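Local coordinates for protein possible thiamine biosynthesis enzyme (Candida albicans, PDB 2X7Q) that is of unknown function but adopts the periplasmic binding protein fold and possibly binds a small solute, perhaps linked to thiamine biosynthesis, at residues 32-36 with 37-41; 278-281 with 282-286. The protein carries 1 engineered substitution. All coordinates share one frame; numbering follows the deposited sequence.

Interaction 1: 32-36 with 37-41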
ATOM      1  N   PHE A  32       4.656 -16.847   4.296  1.00 12.64           N
ATOM      2  CA  PHE A  32       5.702 -17.866   4.262  1.00 13.61           C
ATOM      3  C   PHE A  32       6.662 -17.746   5.444  1.00 13.43           C
ATOM      4  O   PHE A  32       7.205 -18.744   5.912  1.00 13.55           O
ATOM      5  CB  PHE A  32       6.469 -17.816   2.936  1.00 13.65           C
ATOM      6  CG  PHE A  32       5.712 -18.400   1.772  1.00 14.27           C
ATOM      7  CD1 PHE A  32       5.209 -17.585   0.769  1.00 14.61           C
ATOM      8  CD2 PHE A  32       5.496 -19.767   1.686  1.00 15.04           C
ATOM      9  CE1 PHE A  32       4.513 -18.125  -0.300  1.00 15.49           C
ATOM     10  CE2 PHE A  32       4.799 -20.310   0.620  1.00 16.62           C
ATOM     11  CZ  PHE A  32       4.308 -19.488  -0.372  1.00 15.75           C
ATOM     12  N   ALA A  33       6.868 -16.522   5.921  1.00 13.45           N
ATOM     13  CA  ALA A  33       7.694 -16.297   7.102  1.00 13.33           C
ATOM     14  C   ALA A  33       7.100 -17.017   8.310  1.00 14.17           C
ATOM     15  O   ALA A  33       7.828 -17.518   9.166  1.00 15.09           O
ATOM     16  CB  ALA A  33       7.829 -14.810   7.381  1.00 12.68           C
ATOM     17  N   GLN A  34       5.773 -17.064   8.368  1.00 13.84           N
ATOM     18  CA  GLN A  34       5.068 -17.751   9.444  1.00 14.42           C
ATOM     19  C   GLN A  34       5.032 -19.255   9.189  1.00 15.06           C
ATOM     20  O   GLN A  34       5.217 -20.054  10.106  1.00 14.77           O
ATOM     21  CB  GLN A  34       3.644 -17.205   9.584  1.00 15.03           C
ATOM     22  CG  GLN A  34       2.822 -17.863  10.686  1.00 16.73           C
ATOM     23  CD  GLN A  34       1.400 -17.335  10.750  1.00 20.97           C
ATOM     24  OE1 GLN A  34       1.067 -16.517  11.607  1.00 22.29           O
ATOM     25  NE2 GLN A  34       0.555 -17.804   9.842  1.00 21.63           N
ATOM     26  N   GLN A  35       4.794 -19.631   7.935  1.00 14.69           N
ATOM     27  CA  GLN A  35       4.754 -21.037   7.541  1.00 14.97           C
ATOM     28  C   GLN A  35       6.072 -21.738   7.850  1.00 14.87           C
ATOM     29  O   GLN A  35       6.085 -22.862   8.350  1.00 16.05           O
ATOM     30  CB  GLN A  35       4.436 -21.166   6.050  1.00 14.35           C
ATOM     31  CG  GLN A  35       4.338 -22.604   5.556  1.00 14.99           C
ATOM     32  CD  GLN A  35       4.261 -22.699   4.042  1.00 15.79           C
ATOM     33  OE1 GLN A  35       3.203 -22.978   3.479  1.00 16.48           O
ATOM     34  NE2 GLN A  35       5.386 -22.463   3.378  1.00 14.17           N
ATOM     35  N   GLN A  36       7.179 -21.067   7.548  1.00 14.64           N
ATOM     36  CA  GLN A  36       8.505 -21.636   7.759  1.00 14.60           C
ATOM     37  C   GLN A  36       9.006 -21.375   9.176  1.00 15.26           C
ATOM     38  O   GLN A  36      10.124 -21.748   9.528  1.00 15.35           O
ATOM     39  CB  GLN A  36       9.496 -21.087   6.731  1.00 14.99           C
ATOM     40  CG  GLN A  36       9.098 -21.359   5.288  1.00 15.02           C
ATOM     41  CD  GLN A  36       9.000 -22.841   4.981  1.00 15.01           C
ATOM     42  OE1 GLN A  36       8.041 -23.293   4.356  1.00 15.50           O
ATOM     43  NE2 GLN A  36       9.992 -23.604   5.421  1.00 16.34           N
ATOM     44  N   GLY A  37       8.169 -20.730   9.984  1.00 14.14           N
ATOM     45  CA  GLY A  37       8.486 -20.483  11.380  1.00 14.95           C
ATOM     46  C   GLY A  37       9.654 -19.542  11.597  1.00 15.66           C
ATOM     47  O   GLY A  37      10.383 -19.669  12.581  1.00 15.64           O
ATOM     48  N   TYR A  38       9.833 -18.592  10.685  1.00 14.03           N
ATOM     49  CA  TYR A  38      10.912 -17.620  10.808  1.00 14.50           C
ATOM     50  C   TYR A  38      10.693 -16.685  11.996  1.00 14.58           C
ATOM     51  O   TYR A  38      11.649 -16.256  12.641  1.00 14.80           O
ATOM     52  CB  TYR A  38      11.064 -16.805   9.521  1.00 14.66           C
ATOM     53  CG  TYR A  38      11.537 -17.607   8.332  1.00 15.38           C
ATOM     54  CD1 TYR A  38      12.665 -18.410   8.416  1.00 15.96           C
ATOM     55  CD2 TYR A  38      10.867 -17.544   7.117  1.00 14.69           C
ATOM     56  CE1 TYR A  38      13.103 -19.143   7.330  1.00 17.27           C
ATOM     57  CE2 TYR A  38      11.297 -18.269   6.024  1.00 15.02           C
ATOM     58  CZ  TYR A  38      12.416 -19.068   6.135  1.00 16.15           C
ATOM     59  OH  TYR A  38      12.854 -19.793   5.050  1.00 17.43           O
ATOM     60  N   TYR A  39       9.435 -16.366  12.279  1.00 12.60           N
ATOM     61  CA  TYR A  39       9.110 -15.478  13.390  1.00 14.90           C
ATOM     62  C   TYR A  39       9.530 -16.085  14.727  1.00 16.01           C
ATOM     63  O   TYR A  39      10.210 -15.438  15.523  1.00 15.53           O
ATOM     64  CB  TYR A  39       7.616 -15.148  13.402  1.00 13.70           C
ATOM     65  CG  TYR A  39       7.134 -14.448  12.150  1.00 14.09           C
ATOM     66  CD1 TYR A  39       6.170 -15.027  11.336  1.00 14.10           C
ATOM     67  CD2 TYR A  39       7.648 -13.214  11.779  1.00 12.81           C
ATOM     68  CE1 TYR A  39       5.723 -14.395  10.192  1.00 12.32           C
ATOM     69  CE2 TYR A  39       7.212 -12.572  10.634  1.00 12.88           C
ATOM     70  CZ  TYR A  39       6.248 -13.168   9.845  1.00 12.47           C
ATOM     71  OH  TYR A  39       5.813 -12.534   8.706  1.00 11.92           O
ATOM     72  N   LYS A  40       9.123 -17.326  14.970  1.00 15.04           N
ATOM     73  CA  LYS A  40       9.486 -18.021  16.200  1.00 17.25           C
ATOM     74  C   LYS A  40      10.997 -18.214  16.310  1.00 17.15           C
ATOM     75  O   LYS A  40      11.558 -18.170  17.401  1.00 17.59           O
ATOM     76  CB  LYS A  40       8.766 -19.370  16.287  1.00 17.77           C
ATOM     77  CG  LYS A  40       7.350 -19.274  16.819  1.00 19.59           C
ATOM     78  CD  LYS A  40       6.354 -19.975  15.910  0.48 18.83           C
ATOM     79  CE  LYS A  40       4.946 -19.898  16.490  0.69 19.97           C
ATOM     80  NZ  LYS A  40       3.933 -20.486  15.570  0.77 20.69           N
ATOM     81  N   ALA A  41      11.648 -18.413  15.168  1.00 17.13           N
ATOM     82  CA  ALA A  41      13.094 -18.593  15.127  1.00 16.93           C
ATOM     83  C   ALA A  41      13.813 -17.358  15.656  1.00 17.97           C
ATOM     84  O   ALA A  41      14.923 -17.450  16.175  1.00 18.49           O
ATOM     85  CB  ALA A  41      13.547 -18.911  13.714  1.00 16.45           C
TER
HETATM   86  O   HOH W   1      12.626 -22.529   5.118  1.00 19.71           O

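Interaction 2: 278-281 with 282-286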
ATOM      1  N   ILE A 278      11.263   6.846  -1.863  1.00 12.88           N
ATOM      2  CA  ILE A 278      10.263   6.793  -0.799  1.00 13.41           C
ATOM      3  C   ILE A 278       9.802   8.183  -0.362  1.00 12.74           C
ATOM      4  O   ILE A 278       8.619   8.399  -0.095  1.00 12.38           O
ATOM      5  CB  ILE A 278      10.786   6.025   0.433  1.00 11.53           C
ATOM      6  CG1 ILE A 278      11.002   4.548   0.094  1.00 11.86           C
ATOM      7  CG2 ILE A 278       9.821   6.164   1.598  1.00 10.55           C
ATOM      8  CD1 ILE A 278       9.733   3.810  -0.281  1.00 10.96           C
ATOM      9  N   VAL A 279      10.740   9.123  -0.296  1.00 12.30           N
ATOM     10  CA  VAL A 279      10.443  10.471   0.185  1.00 13.34           C
ATOM     11  C   VAL A 279      10.377  11.514  -0.932  1.00 14.46           C
ATOM     12  O   VAL A 279       9.332  12.126  -1.163  1.00 14.31           O
ATOM     13  CB  VAL A 279      11.479  10.928   1.225  1.00 12.23           C
ATOM     14  CG1 VAL A 279      11.234  12.381   1.617  1.00 15.68           C
ATOM     15  CG2 VAL A 279      11.436  10.022   2.437  1.00 13.01           C
ATOM     16  N   VAL A 280      11.496  11.712  -1.624  1.00 14.41           N
ATOM     17  CA  VAL A 280      11.607  12.762  -2.636  1.00 15.63           C
ATOM     18  C   VAL A 280      10.515  12.688  -3.704  1.00 15.44           C
ATOM     19  O   VAL A 280       9.713  13.612  -3.843  1.00 16.16           O
ATOM     20  CB  VAL A 280      12.990  12.748  -3.322  1.00 16.32           C
ATOM     21  CG1 VAL A 280      13.045  13.799  -4.420  1.00 18.32           C
ATOM     22  CG2 VAL A 280      14.089  12.976  -2.302  1.00 17.17           C
ATOM     23  N   LYS A 281      10.484  11.590  -4.453  1.00 15.86           N
ATOM     24  CA  LYS A 281       9.510  11.418  -5.529  1.00 14.93           C
ATOM     25  C   LYS A 281       8.074  11.501  -5.011  1.00 16.06           C
ATOM     26  O   LYS A 281       7.204  12.079  -5.663  1.00 14.42           O
ATOM     27  CB  LYS A 281       9.727  10.087  -6.257  1.00 16.69           C
ATOM     28  CG  LYS A 281      11.120   9.903  -6.846  1.00 18.01           C
ATOM     29  CD  LYS A 281      11.286   8.518  -7.463  1.00 19.64           C
ATOM     30  CE  LYS A 281      10.756   8.456  -8.891  1.00 22.03           C
ATOM     31  NZ  LYS A 281      11.699   9.059  -9.877  1.00 27.84           N
ATOM     32  N   THR A 282       7.828  10.919  -3.840  1.00 13.79           N
ATOM     33  CA  THR A 282       6.487  10.900  -3.263  1.00 13.93           C
ATOM     34  C   THR A 282       5.977  12.309  -2.961  1.00 14.21           C
ATOM     35  O   THR A 282       4.867  12.673  -3.350  1.00 13.93           O
ATOM     36  CB  THR A 282       6.429  10.052  -1.977  1.00 13.60           C
ATOM     37  OG1 THR A 282       6.862   8.717  -2.261  1.00 13.55           O
ATOM     38  CG2 THR A 282       5.011  10.014  -1.426  1.00 13.68           C
ATOM     39  N   LYS A 283       6.799  13.098  -2.274  1.00 13.68           N
ATOM     40  CA  LYS A 283       6.418  14.452  -1.876  1.00 15.55           C
ATOM     41  C   LYS A 283       6.299  15.380  -3.085  1.00 15.95           C
ATOM     42  O   LYS A 283       5.363  16.175  -3.178  1.00 15.57           O
ATOM     43  CB  LYS A 283       7.427  15.029  -0.877  1.00 16.27           C
ATOM     44  CG  LYS A 283       8.725  15.505  -1.520  1.00 18.51           C
ATOM     45  CD  LYS A 283       9.723  16.038  -0.501  1.00 18.66           C
ATOM     46  CE  LYS A 283      10.951  16.611  -1.196  1.00 19.68           C
ATOM     47  NZ  LYS A 283      12.205  16.363  -0.442  1.00 23.21           N
ATOM     48  N   ASP A 284       7.251  15.268  -4.006  1.00 15.79           N
ATOM     49  CA  ASP A 284       7.285  16.124  -5.187  1.00 16.73           C
ATOM     50  C   ASP A 284       6.105  15.846  -6.114  1.00 16.03           C
ATOM     51  O   ASP A 284       5.575  16.758  -6.748  1.00 15.97           O
ATOM     52  CB  ASP A 284       8.606  15.953  -5.943  1.00 18.42           C
ATOM     53  CG  ASP A 284       9.786  16.539  -5.194  1.00 19.69           C
ATOM     54  OD1 ASP A 284       9.570  17.182  -4.146  1.00 19.80           O
ATOM     55  OD2 ASP A 284      10.933  16.359  -5.655  1.00 20.67           O
ATOM     56  N   THR A 285       5.694  14.584  -6.190  1.00 14.77           N
ATOM     57  CA  THR A 285       4.568  14.203  -7.035  1.00 15.27           C
ATOM     58  C   THR A 285       3.246  14.669  -6.434  1.00 15.11           C
ATOM     59  O   THR A 285       2.417  15.265  -7.122  1.00 14.11           O
ATOM     60  CB  THR A 285       4.510  12.680  -7.261  1.00 15.14           C
ATOM     61  OG1 THR A 285       5.686  12.254  -7.960  1.00 14.43           O
ATOM     62  CG2 THR A 285       3.282  12.309  -8.078  1.00 14.90           C
ATOM     63  N   LEU A 286       3.057  14.400  -5.146  1.00 13.70           N
ATOM     64  CA  LEU A 286       1.835  14.790  -4.450  1.00 14.42           C
ATOM     65  C   LEU A 286       1.686  16.307  -4.384  1.00 14.37           C
ATOM     66  O   LEU A 286       0.611  16.847  -4.649  1.00 14.68           O
ATOM     67  CB  LEU A 286       1.802  14.196  -3.041  1.00 14.33           C
ATOM     68  CG  LEU A 286       1.798  12.668  -2.952  1.00 13.51           C
ATOM     69  CD1 LEU A 286       1.735  12.211  -1.499  1.00 12.68           C
ATOM     70  CD2 LEU A 286       0.646  12.088  -3.749  1.00 13.71           C
TER

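Interaction 1: 32-36 with 37-41
Ala33 O accepts the backbone N-H of Tyr38, N to O 2.7 Å, although the N-H points only moderately well at the oxygen (142°). One step inward, Gly37 N bonds to Gln34 O at 3.0 Å. These two bonds, the outer one from a residue five positions on and the inner one from three positions on, form a Schellman motif that closes helix 28-35 where the chain turns into the weakly bonded helix 38-41. Gly37 lies at positive phi (66°), a region in which the lack of a side chain makes glycine the favoured residue. In the periplasmic binding protein fold seen here, helix 28-35 comes between the parallel strands 17-21 and 46-50, so the turn belongs to the connection between neighbouring strands.

Two tyrosines flank the turn. With CG anti to its carbonyl carbon (chi1 -67°), Tyr38 runs alongside Gln36, whose CB lies over one face of the ring, 3.7 Å from its centroid, in a CH-pi contact; Ala33 CA meets the edge. The small side chain of Ala33 also lets the second ring come close, its CB lying 3.4 Å from Tyr39 CZ, while Gln34 CB is in plane at the edge of that ring, 3.5 Å from CE1. Tyr39 OH bonds back to Leu30 O, earlier in helix 28-35, and its ring meets Phe48 of strand 46-50; Tyr38 instead rests on Gln228 and Tyr232 of helix 216-235. The polar end of Gln36 is used twice: OE1 accepts Gln35 NE2 at 2.9 Å, on a lone pair in the carbonyl plane, and NE2 reaches weakly to a water that lies 2.7 Å from Tyr38 OH.

Interaction 2: 278-281 with 282-286
Thr282 turns its hydroxyl back along the helix, OG1 donating to Ile278 O at 2.8 Å from well above the carbonyl plane. Helix 275-289 has a wider pi-type turn at 278-280, and here Thr282 N is 4.6 Å from Ile278 O, too far for the usual alpha-helical bond. The threonine side chain thus serves a carbonyl that its own N-H does not reach. It can do so because OG1 lies beside the backbone N (chi1 -58°); the hydroxyl also has a weak bond to Thr277 O. A beta-branched residue with one polar and one apolar arm suits this buried place, where Thr282 also packs on Trp200 and on Thr74 and Ile78 of helix 74-82.

Val280 takes part through both its backbone and its side chain. Val280 O accepts the N-H of Asp284, N to O 3.0 Å, in a nearly straight bond (164°). Val280 CG1 lies 3.5 Å from Asp284 OD2, the two side chains side by side. The chi1 of Lys283 (77°) lays its CG 3.2 Å from Val280 O; the extended chain runs back past Val279 and Val280, and the side chain also touches Asp296 and Leu300 of helix 296-306. A lysine suits this place because its methylenes can pack against both helices while the side chain also meets Asp296.

Lys281 is exposed and joins in chiefly by its carbonyl. Lys281 O is gripped twice by one residue: Thr285 N reaches it at 3.0 Å and Thr285 OG1 at 2.8 Å, from opposite faces of the carbonyl plane.

Overall arrangement
The two contacts are local and come in series along the chain, with centres 34 Å apart, nearest atoms about 19 Å apart, and on opposite sides of the chain's centre. Interaction 1 lies on the connection between the parallel strands 17-21 and 46-50 of one sheet, near the start of the chain, and is backed by helix 216-235. Interaction 2 lies within helix 275-289, which comes late in sequence and touches helix 74-82, just after strand 69-73 of that same sheet, as well as helix 129-141, which follows strand 120-123 of the second sheet. The first contact therefore shapes a helix end within one lobe, whereas the second sits on a helix touching elements associated with both sheets.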